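PDB 6A58: lysine-specific demethylase REF6 from Arabidopsis thaliana, which removes methyl groups from a di- or trimethylated lysine of histone H3, acting as a positive regulator of gene expression, and binds DNA through four C2H2 zinc fingers. Local coordinates for residues E37-L40 with M41-K44; F87-A90 with W91-T94. One frame throughout, in Å; residues are numbered along the deposited sequence.

Two zinc-finger helices of the C-terminal, DNA-binding part of REF6 illustrate how one small fold is secured at different points. Contact 1, residues 37-44, is the helix of the first, degenerate finger and supplies a zinc ligand directly through His43. Contact 2, residues 87-94, is the turn from hairpin to helix in the third finger; it binds no metal itself, but the Phe87 side chain lies, at the nearest atoms, about 5 Å from a zinc ion and about 3 Å from that of the ligand His96. The contacts follow in series along the chain, each within its own finger, with centres 32 Å apart and nearest atoms about 18 Å apart.

Contact 1: residues E37-L40 with M41-K44; sequences EKQL and MLHK. With ZN (zinc ion), chain B.
The carbonyl oxygen of Glu37 accepts a hydrogen bond from the amide of Met41, O to N 2.8 Å, and this is the first of four i to i+4 bonds that wind residues 37-44 into the helix of a C2H2 zinc finger. Leu42 N to Lys38 O, His43 N to Gln39 O and Lys44 N to Leu40 O continue the pattern. Met41 also lays its side chain back over the preceding turn. Its chain is bent at the last torsion (chi3 -81°), which brings CE against Lys38 CA and Glu37 CG. Closer to the backbone, Met41 CG rests 3.3 Å from Glu37 O. Beside it, the amide end of Gln39 meets a leucine branch, OE1 to Leu42 CD1 3.6 Å.

On another side of the helix, Leu40 and Lys44 cross obliquely. The extended lysine chain passes the leucine with its aliphatic part, Lys44 CE standing 3.8 Å from Leu40 CD1. Leu40 also packs on Tyr23 and Phe34 of the hairpin, and with them it fills the three hydrophobic positions of the classical finger consensus.

His43 is the residue through which the helix reaches the metal. With CG anti to the backbone N (chi1 176°), its ring is carried toward the zinc ion, which Cys25, Cys30 and His60 also bind. His60 begins the next helix, 60-70, so the site ties two successive fingers together. The bond on the His43 side is made by the epsilon nitrogen, NE2 to zinc 2.1 Å.

Contact 2: residues F87-A90 with W91-T94; sequences FKWA and WSRT
Phe87 lays one face of its ring against the backbone of Arg93, whose CA lies 3.9 Å from the ring centroid and 19° off the ring normal, a CH-pi contact. This joins the end of strand 86-87 to the first turn of helix 90-101, the step from hairpin to helix in the third C2H2 finger. The phenylalanine CG is beside its backbone N (chi1 -57°), a setting that turns the ring against the first turn of the helix, where CD2 meets Arg93 CB at 3.7 Å and the Ser92 carbonyl oxygen also sits over the face. The same ring meets that of His96, a zinc ligand. With an alanine here the ring is gone, and Arg93 CA and the His96 ring would probably lose the surface they rest on.

Arg93 takes the position where the finger consensus has leucine. Its CB and CG serve the apolar contact, and the chain then bends at chi3 (67°). NE gives its hydrogen to a water at 3.0 Å, lying in the guanidinium plane, and that water donates in turn to Ala90 O; NH1 goes on to the Lys77 carbonyl.

Trp89 is the N-cap residue, and its carbonyl receives Arg93 N, O to N 3.2 Å. The indole of Trp91, with CG wedged between the backbone N and the carbonyl carbon, runs alongside that of Trp89, its NE1 3.5 Å from Trp89 CB. The five-membered rings are nearly parallel but offset so far that they scarcely overlap, and as this holds for one of two Trp89 conformers, the pairing is doubtful.

Arg93 thus divides its chemistry: the carbons extend the finger's apolar packing, while NH1 and NE reach backbone carbonyls, one directly and the other through water.

Contact 1: residues E37-L40 with M41-K44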
loop_
_atom_site.group_PDB
_atom_site.type_symbol
_atom_site.label_atom_id
_atom_site.label_comp_id
_atom_site.label_asym_id
_atom_site.label_seq_id
_atom_site.Cartn_x
_atom_site.Cartn_y
_atom_site.Cartn_z
ATOM N N GLU A 37 26.452 -11.245 2.390
ATOM C CA GLU A 37 27.024 -9.999 1.879
ATOM C C GLU A 37 26.851 -9.901 0.365
ATOM O O GLU A 37 26.620 -8.814 -0.162
ATOM C CB GLU A 37 28.508 -9.868 2.238
ATOM C CG GLU A 37 29.072 -8.486 1.945
ATOM C CD GLU A 37 30.500 -8.295 2.420
ATOM O OE1 GLU A 37 31.281 -9.272 2.425
ATOM O OE2 GLU A 37 30.844 -7.152 2.776
ATOM N N LYS A 38 26.974 -11.040 -0.316
ATOM C CA LYS A 38 26.739 -11.142 -1.758
ATOM C C LYS A 38 25.412 -10.517 -2.172
ATOM O O LYS A 38 25.369 -9.666 -3.059
ATOM C CB LYS A 38 26.767 -12.612 -2.178
ATOM C CG LYS A 38 26.522 -12.855 -3.654
ATOM C CD LYS A 38 26.658 -14.331 -3.978
ATOM C CE LYS A 38 26.991 -14.551 -5.432
ATOM N NZ LYS A 38 28.414 -14.242 -5.745
ATOM N N GLN A 39 24.336 -10.934 -1.515
ATOM C CA GLN A 39 23.005 -10.435 -1.862
ATOM C C GLN A 39 22.800 -8.977 -1.444
ATOM O O GLN A 39 22.039 -8.255 -2.086
ATOM C CB GLN A 39 21.914 -11.350 -1.293
ATOM C CG GLN A 39 21.940 -12.760 -1.880
ATOM C CD GLN A 39 21.754 -12.802 -3.391
ATOM O OE1 GLN A 39 21.102 -11.935 -3.980
ATOM N NE2 GLN A 39 22.334 -13.814 -4.029
ATOM N N LEU A 40 23.491 -8.540 -0.395
ATOM C CA LEU A 40 23.509 -7.122 -0.036
ATOM C C LEU A 40 24.211 -6.287 -1.117
ATOM O O LEU A 40 23.744 -5.207 -1.462
ATOM C CB LEU A 40 24.182 -6.899 1.321
ATOM C CG LEU A 40 24.345 -5.435 1.746
ATOM C CD1 LEU A 40 22.988 -4.762 1.880
ATOM C CD2 LEU A 40 25.148 -5.311 3.030
ATOM N N MET A 41 25.336 -6.780 -1.631
ATOM C CA MET A 41 26.053 -6.081 -2.707
ATOM C C MET A 41 25.209 -5.964 -3.978
ATOM O O MET A 41 25.172 -4.903 -4.612
ATOM C CB MET A 41 27.383 -6.776 -3.014
ATOM C CG MET A 41 28.421 -6.617 -1.917
ATOM S SD MET A 41 30.007 -7.370 -2.331
ATOM C CE MET A 41 29.757 -9.094 -1.951
ATOM N N LEU A 42 24.515 -7.045 -4.330
ATOM C CA LEU A 42 23.608 -7.033 -5.478
ATOM C C LEU A 42 22.440 -6.071 -5.246
ATOM O O LEU A 42 22.018 -5.360 -6.162
ATOM C CB LEU A 42 23.098 -8.445 -5.793
ATOM C CG LEU A 42 24.175 -9.450 -6.233
ATOM C CD1 LEU A 42 23.604 -10.857 -6.302
ATOM C CD2 LEU A 42 24.800 -9.053 -7.563
ATOM N N HIS A 43 21.941 -6.031 -4.010
ATOM C CA HIS A 43 20.913 -5.075 -3.616
ATOM C C HIS A 43 21.364 -3.616 -3.778
ATOM O O HIS A 43 20.592 -2.783 -4.249
ATOM C CB HIS A 43 20.488 -5.338 -2.168
ATOM C CG HIS A 43 19.505 -4.347 -1.638
ATOM N ND1 HIS A 43 18.198 -4.296 -2.071
ATOM C CD2 HIS A 43 19.629 -3.382 -0.696
ATOM C CE1 HIS A 43 17.562 -3.336 -1.425
ATOM N NE2 HIS A 43 18.409 -2.761 -0.591
ATOM N N LYS A 44 22.608 -3.316 -3.407
ATOM C CA LYS A 44 23.159 -1.961 -3.570
ATOM C C LYS A 44 23.369 -1.549 -5.039
ATOM O O LYS A 44 23.494 -0.355 -5.328
ATOM C CB LYS A 44 24.443 -1.792 -2.757
ATOM C CG LYS A 44 24.173 -1.752 -1.265
ATOM C CD LYS A 44 25.451 -1.718 -0.457
ATOM C CE LYS A 44 25.137 -1.714 1.027
ATOM N NZ LYS A 44 26.361 -1.628 1.865
HETATM ZN ZN ZN B . 18.250 -1.036 0.559
#

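Contact 2: residues F87-A90 with W91-T94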
loop_
_atom_site.group_PDB
_atom_site.type_symbol
_atom_site.label_atom_id
_atom_site.label_comp_id
_atom_site.label_asym_id
_atom_site.label_seq_id
_atom_site.Cartn_x
_atom_site.Cartn_y
_atom_site.Cartn_z
ATOM N N PHE A 87 -5.991 -6.906 3.843
ATOM C CA PHE A 87 -5.531 -5.625 3.296
ATOM C C PHE A 87 -4.057 -5.367 3.550
ATOM O O PHE A 87 -3.496 -5.808 4.551
ATOM C CB PHE A 87 -6.378 -4.488 3.874
ATOM C CG PHE A 87 -7.834 -4.676 3.609
ATOM C CD1 PHE A 87 -8.373 -4.287 2.393
ATOM C CD2 PHE A 87 -8.642 -5.336 4.530
ATOM C CE1 PHE A 87 -9.711 -4.503 2.114
ATOM C CE2 PHE A 87 -9.980 -5.558 4.254
ATOM C CZ PHE A 87 -10.510 -5.139 3.045
ATOM N N LYS A 88 -3.449 -4.648 2.609
ATOM C CA LYS A 88 -2.060 -4.218 2.717
ATOM C C LYS A 88 -1.908 -3.016 3.648
ATOM O O LYS A 88 -0.973 -2.982 4.452
ATOM C CB LYS A 88 -1.515 -3.864 1.332
ATOM N N TRP A 89 -2.832 -2.052 3.540
ATOM C CA TRP A 89 -2.759 -0.782 4.274
ATOM C C TRP A 89 -3.962 -0.588 5.192
ATOM O O TRP A 89 -5.072 -1.032 4.879
ATOM C CB TRP A 89 -2.684 0.391 3.294
ATOM C CG TRP A 89 -1.535 0.311 2.334
ATOM C CD1 TRP A 89 -0.211 0.472 2.624
ATOM C CD2 TRP A 89 -1.608 0.059 0.925
ATOM N NE1 TRP A 89 0.544 0.332 1.485
ATOM C CE2 TRP A 89 -0.290 0.078 0.428
ATOM C CE3 TRP A 89 -2.661 -0.183 0.036
ATOM C CZ2 TRP A 89 0.004 -0.136 -0.918
ATOM C CZ3 TRP A 89 -2.367 -0.394 -1.299
ATOM C CH2 TRP A 89 -1.045 -0.369 -1.763
ATOM N N ALA A 90 -3.735 0.090 6.317
ATOM C CA ALA A 90 -4.779 0.353 7.312
ATOM C C ALA A 90 -5.926 1.201 6.763
ATOM O O ALA A 90 -7.084 0.949 7.093
ATOM C CB ALA A 90 -4.182 1.014 8.547
ATOM N N TRP A 91 -5.608 2.198 5.932
ATOM C CA TRP A 91 -6.646 3.050 5.327
ATOM C C TRP A 91 -7.606 2.250 4.434
ATOM O O TRP A 91 -8.814 2.497 4.451
ATOM C CB TRP A 91 -6.040 4.248 4.566
ATOM C CG TRP A 91 -5.280 3.914 3.312
ATOM C CD1 TRP A 91 -3.926 3.760 3.189
ATOM C CD2 TRP A 91 -5.827 3.717 2.001
ATOM N NE1 TRP A 91 -3.600 3.466 1.888
ATOM C CE2 TRP A 91 -4.745 3.434 1.137
ATOM C CE3 TRP A 91 -7.126 3.741 1.475
ATOM C CZ2 TRP A 91 -4.923 3.176 -0.230
ATOM C CZ3 TRP A 91 -7.306 3.484 0.114
ATOM C CH2 TRP A 91 -6.205 3.206 -0.723
ATOM N N SER A 92 -7.067 1.297 3.671
ATOM C CA SER A 92 -7.872 0.417 2.819
ATOM C C SER A 92 -8.810 -0.458 3.649
ATOM O O SER A 92 -9.976 -0.647 3.282
ATOM C CB SER A 92 -6.975 -0.475 1.956
ATOM O OG SER A 92 -6.128 0.300 1.127
ATOM N N ARG A 93 -8.301 -0.992 4.758
ATOM C CA ARG A 93 -9.130 -1.792 5.666
ATOM C C ARG A 93 -10.224 -0.932 6.291
ATOM O O ARG A 93 -11.380 -1.345 6.340
ATOM C CB ARG A 93 -8.294 -2.453 6.769
ATOM C CG ARG A 93 -9.137 -3.188 7.807
ATOM C CD ARG A 93 -8.321 -4.091 8.707
ATOM N NE ARG A 93 -7.417 -3.347 9.583
ATOM C CZ ARG A 93 -6.658 -3.893 10.535
ATOM N NH1 ARG A 93 -6.671 -5.206 10.757
ATOM N NH2 ARG A 93 -5.863 -3.117 11.272
ATOM N N THR A 94 -9.854 0.252 6.779
ATOM C CA THR A 94 -10.822 1.173 7.391
ATOM C C THR A 94 -11.946 1.554 6.419
ATOM O O THR A 94 -13.123 1.540 6.792
ATOM C CB THR A 94 -10.123 2.435 7.937
ATOM O OG1 THR A 94 -9.210 2.052 8.971
ATOM C CG2 THR A 94 -11.131 3.432 8.504
HETATM O O HOH W 1 -5.123 -2.846 0.465
HETATM O O HOH W 2 -7.503 -0.372 9.639
#